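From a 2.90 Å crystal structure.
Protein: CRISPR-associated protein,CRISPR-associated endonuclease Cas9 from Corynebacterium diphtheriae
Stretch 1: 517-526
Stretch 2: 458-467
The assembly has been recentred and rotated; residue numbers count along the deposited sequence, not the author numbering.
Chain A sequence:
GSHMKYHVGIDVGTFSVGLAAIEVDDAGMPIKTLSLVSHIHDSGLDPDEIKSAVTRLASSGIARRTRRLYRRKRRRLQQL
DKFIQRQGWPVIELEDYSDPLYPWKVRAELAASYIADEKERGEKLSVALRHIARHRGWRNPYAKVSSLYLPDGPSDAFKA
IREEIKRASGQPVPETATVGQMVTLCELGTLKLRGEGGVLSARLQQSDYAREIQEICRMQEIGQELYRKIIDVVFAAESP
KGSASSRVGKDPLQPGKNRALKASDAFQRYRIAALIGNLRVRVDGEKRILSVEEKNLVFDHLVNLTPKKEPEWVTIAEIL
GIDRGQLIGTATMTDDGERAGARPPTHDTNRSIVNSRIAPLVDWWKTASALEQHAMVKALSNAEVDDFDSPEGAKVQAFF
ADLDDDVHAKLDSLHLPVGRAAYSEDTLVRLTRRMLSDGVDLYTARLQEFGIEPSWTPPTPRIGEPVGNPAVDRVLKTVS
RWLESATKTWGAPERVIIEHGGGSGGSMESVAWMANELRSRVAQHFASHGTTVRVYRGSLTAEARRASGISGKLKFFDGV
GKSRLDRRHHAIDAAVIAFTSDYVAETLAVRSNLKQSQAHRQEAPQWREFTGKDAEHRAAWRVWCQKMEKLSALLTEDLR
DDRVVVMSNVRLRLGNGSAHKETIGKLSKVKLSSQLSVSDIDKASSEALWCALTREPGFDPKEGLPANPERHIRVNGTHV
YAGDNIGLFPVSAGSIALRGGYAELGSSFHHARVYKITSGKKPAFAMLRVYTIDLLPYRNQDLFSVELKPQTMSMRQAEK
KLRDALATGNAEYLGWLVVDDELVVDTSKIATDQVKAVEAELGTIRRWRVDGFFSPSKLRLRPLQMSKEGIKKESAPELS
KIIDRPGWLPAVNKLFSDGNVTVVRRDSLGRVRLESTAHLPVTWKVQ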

# COMPACT_ATOMS: atom_id res chain seq x y z
N GLU A 517 -10.40 12.37 -15.74
CA GLU A 517 -10.83 10.98 -15.88
C GLU A 517 -12.29 10.80 -15.52
O GLU A 517 -12.97 9.96 -16.12
CB GLU A 517 -9.95 10.07 -15.02
CG GLU A 517 -8.81 9.43 -15.78
CD GLU A 517 -9.30 8.53 -16.90
OE1 GLU A 517 -9.92 7.49 -16.60
OE2 GLU A 517 -9.07 8.87 -18.08
N LEU A 518 -12.80 11.56 -14.55
CA LEU A 518 -14.22 11.47 -14.22
C LEU A 518 -15.07 11.85 -15.42
O LEU A 518 -15.95 11.08 -15.84
CB LEU A 518 -14.55 12.36 -13.02
CG LEU A 518 -14.75 11.65 -11.67
CD1 LEU A 518 -15.37 12.59 -10.65
CD2 LEU A 518 -15.58 10.39 -11.83
N ARG A 519 -14.82 13.03 -16.00
CA ARG A 519 -15.61 13.49 -17.14
C ARG A 519 -15.61 12.46 -18.26
O ARG A 519 -16.67 12.11 -18.80
CB ARG A 519 -15.06 14.82 -17.66
CG ARG A 519 -15.85 15.39 -18.83
CD ARG A 519 -15.01 16.33 -19.67
NE ARG A 519 -13.90 15.64 -20.32
CZ ARG A 519 -14.02 14.92 -21.43
NH1 ARG A 519 -15.20 14.79 -22.02
NH2 ARG A 519 -12.95 14.32 -21.95
N SER A 520 -14.43 11.95 -18.61
CA SER A 520 -14.33 10.95 -19.67
C SER A 520 -15.09 9.69 -19.31
O SER A 520 -15.89 9.18 -20.10
CB SER A 520 -12.86 10.64 -19.95
OG SER A 520 -12.71 9.85 -21.12
N ARG A 521 -14.87 9.17 -18.09
CA ARG A 521 -15.56 7.96 -17.66
C ARG A 521 -17.06 8.20 -17.54
O ARG A 521 -17.87 7.34 -17.92
CB ARG A 521 -14.99 7.47 -16.33
CG ARG A 521 -13.61 6.83 -16.43
CD ARG A 521 -12.89 6.86 -15.09
NE ARG A 521 -11.67 6.06 -15.08
CZ ARG A 521 -11.54 4.90 -14.43
NH1 ARG A 521 -12.55 4.42 -13.73
NH2 ARG A 521 -10.39 4.24 -14.47
N VAL A 522 -17.46 9.36 -17.02
CA VAL A 522 -18.89 9.64 -16.85
C VAL A 522 -19.56 9.88 -18.20
O VAL A 522 -20.67 9.40 -18.44
CB VAL A 522 -19.09 10.83 -15.89
CG1 VAL A 522 -20.54 11.32 -15.94
CG2 VAL A 522 -18.73 10.42 -14.47
N ALA A 523 -18.89 10.60 -19.11
CA ALA A 523 -19.49 10.92 -20.40
C ALA A 523 -19.83 9.65 -21.18
O ALA A 523 -20.93 9.52 -21.73
CB ALA A 523 -18.57 11.82 -21.22
N GLN A 524 -18.89 8.70 -21.24
CA GLN A 524 -19.18 7.43 -21.91
C GLN A 524 -20.27 6.65 -21.19
O GLN A 524 -21.11 6.00 -21.83
CB GLN A 524 -17.90 6.59 -22.02
CG GLN A 524 -18.14 5.13 -22.40
CD GLN A 524 -16.90 4.27 -22.25
OE1 GLN A 524 -15.84 4.59 -22.78
NE2 GLN A 524 -17.03 3.16 -21.53
N HIS A 525 -20.29 6.71 -19.85
CA HIS A 525 -21.28 5.96 -19.09
C HIS A 525 -22.70 6.45 -19.38
O HIS A 525 -23.64 5.65 -19.46
CB HIS A 525 -20.97 6.07 -17.59
CG HIS A 525 -21.97 5.38 -16.72
ND1 HIS A 525 -22.03 4.01 -16.58
CD2 HIS A 525 -22.95 5.89 -15.93
CE1 HIS A 525 -23.01 3.70 -15.75
NE2 HIS A 525 -23.58 4.82 -15.34
N PHE A 526 -22.86 7.76 -19.56
CA PHE A 526 -24.17 8.37 -19.80
C PHE A 526 -24.36 8.80 -21.25
O PHE A 526 -25.23 9.64 -21.52
CB PHE A 526 -24.36 9.57 -18.86
CG PHE A 526 -24.73 9.19 -17.46
CD1 PHE A 526 -25.64 8.17 -17.22
CD2 PHE A 526 -24.16 9.84 -16.38
CE1 PHE A 526 -25.98 7.82 -15.93
CE2 PHE A 526 -24.50 9.50 -15.08
CZ PHE A 526 -25.41 8.48 -14.86
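Stretch 2, residues 458-467: PPTPRIGEPV

Stretch 2 has no regular secondary structure. It lies as an extended, proline-rich segment that crosses over one side of the helix 517-525: Thr-460 meets Gln-524, and Ile-463 makes the closest backbone approach, to Arg-521, their CA atoms 5.3 Å apart. From Pro-458 to Arg-462 the psi angles stay between 135° and 180°, keeping the chain open; then a type I turn from Arg-462 to Glu-465, closed by Glu-465 N to Arg-462 O at 3.1 Å, bends it and gathers several carbonyls near one point.

Arg-521 is the residue that reads this turn. Its chi1 is m and chi2 and chi3 are t, so the chain reaches out from the helix and delivers its guanidinium to the backbone of the turn. Arg-521 NH1 donates to Glu-465 O at 2.9 Å and weakly to Ile-463 O at 2.7 Å, and Arg-521 NH2 adds a weak bond to Glu-465 O at 3.0 Å. Both carbonyls lie near the guanidinium plane, where its N-H groups point. One face is left for Pro-461, whose CG is 3.9 Å from Arg-521 NH2. The arginine is also held from its own helix, one turn back: Arg-521 NE forms a salt bridge with Glu-517 OE1 at 2.7 Å, so NE is occupied within the helix while the terminal nitrogens serve the loop.

Gln-524, one turn nearer the helix end, treats Thr-460 as an edge to be paired. With chi1 and chi2 both t, its amide accepts from Thr-460 N at Gln-524 OE1 (2.7 Å, nearly linear at 175°) and donates from Gln-524 NE2 to Thr-460 O at 2.8 Å. A single primary amide thus satisfies both backbone polar groups of a residue in an extended chain. Thr-460 adopts chi1 p, which lets Thr-460 OG1 donate to Pro-461 O at 3.1 Å within its own stretch and places Thr-460 CG2 3.1 Å from Ser-520 OG, a tight packing contact.

Ile-463 supplies the apolar part. Its CA-to-CB bond points sideways, but with chi1 m and chi2 t the end of the side chain comes nearer the helix. Ile-463 CG2 packs 3.9 Å from Leu-518 CD2, Ile-463 CD1 lies 4.3 Å from Val-522 CG2, and Ile-463 CD1 also sits over the face of His-525, 3.9 Å from the ring centroid. The rule to take away is economical: long polar side chains on the helix answer the loop's backbone, and one branched apolar residue of the loop fills the space beside them.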

# COMPACT_ATOMS: atom_id res chain seq x y z
N PRO A 458 -10.24 6.21 -27.94
CA PRO A 458 -10.22 4.94 -27.21
C PRO A 458 -11.17 4.99 -26.03
O PRO A 458 -11.20 5.98 -25.29
CB PRO A 458 -8.76 4.82 -26.74
CG PRO A 458 -8.22 6.21 -26.77
CD PRO A 458 -8.92 6.88 -27.91
N PRO A 459 -11.98 3.94 -25.82
CA PRO A 459 -12.97 3.99 -24.74
C PRO A 459 -12.34 4.04 -23.35
O PRO A 459 -11.12 3.90 -23.20
CB PRO A 459 -13.77 2.70 -24.94
CG PRO A 459 -12.83 1.78 -25.61
CD PRO A 459 -11.99 2.64 -26.52
N THR A 460 -13.17 4.25 -22.34
CA THR A 460 -12.78 4.31 -20.94
C THR A 460 -13.41 3.15 -20.19
O THR A 460 -14.43 2.60 -20.62
CB THR A 460 -13.23 5.63 -20.29
OG1 THR A 460 -14.59 5.52 -19.86
CG2 THR A 460 -13.12 6.78 -21.28
N PRO A 461 -12.84 2.75 -19.06
CA PRO A 461 -13.45 1.70 -18.24
C PRO A 461 -14.64 2.25 -17.46
O PRO A 461 -14.97 3.43 -17.54
CB PRO A 461 -12.31 1.26 -17.31
CG PRO A 461 -11.11 2.13 -17.64
CD PRO A 461 -11.63 3.29 -18.42
N ARG A 462 -15.27 1.37 -16.68
CA ARG A 462 -16.34 1.82 -15.80
C ARG A 462 -15.80 2.87 -14.83
O ARG A 462 -14.60 2.96 -14.59
CB ARG A 462 -16.95 0.64 -15.03
N ILE A 463 -16.71 3.69 -14.30
CA ILE A 463 -16.31 4.80 -13.45
C ILE A 463 -15.52 4.30 -12.25
O ILE A 463 -14.46 4.85 -11.91
CB ILE A 463 -17.55 5.60 -13.01
CG1 ILE A 463 -18.46 5.86 -14.22
CG2 ILE A 463 -17.14 6.90 -12.34
CD1 ILE A 463 -19.87 6.27 -13.85
N GLY A 464 -16.00 3.24 -11.60
CA GLY A 464 -15.35 2.71 -10.42
C GLY A 464 -14.09 1.92 -10.68
O GLY A 464 -13.50 1.42 -9.72
N GLU A 465 -13.65 1.78 -11.93
CA GLU A 465 -12.45 1.03 -12.24
C GLU A 465 -11.24 1.67 -11.58
O GLU A 465 -10.95 2.85 -11.84
CB GLU A 465 -12.23 0.96 -13.75
CG GLU A 465 -10.99 0.20 -14.16
CD GLU A 465 -11.16 -1.30 -14.03
OE1 GLU A 465 -12.31 -1.78 -14.09
OE2 GLU A 465 -10.14 -2.01 -13.87
N PRO A 466 -10.51 0.95 -10.73
CA PRO A 466 -9.33 1.55 -10.08
C PRO A 466 -8.24 1.88 -11.08
O PRO A 466 -8.12 1.25 -12.13
CB PRO A 466 -8.88 0.45 -9.10
CG PRO A 466 -9.43 -0.81 -9.67
CD PRO A 466 -10.73 -0.45 -10.32
N VAL A 467 -7.44 2.89 -10.74
CA VAL A 467 -6.41 3.39 -11.64
C VAL A 467 -5.00 3.23 -11.08
O VAL A 467 -4.03 3.47 -11.82
CB VAL A 467 -6.66 4.87 -12.01
CG1 VAL A 467 -6.08 5.80 -10.95
CG2 VAL A 467 -6.11 5.18 -13.40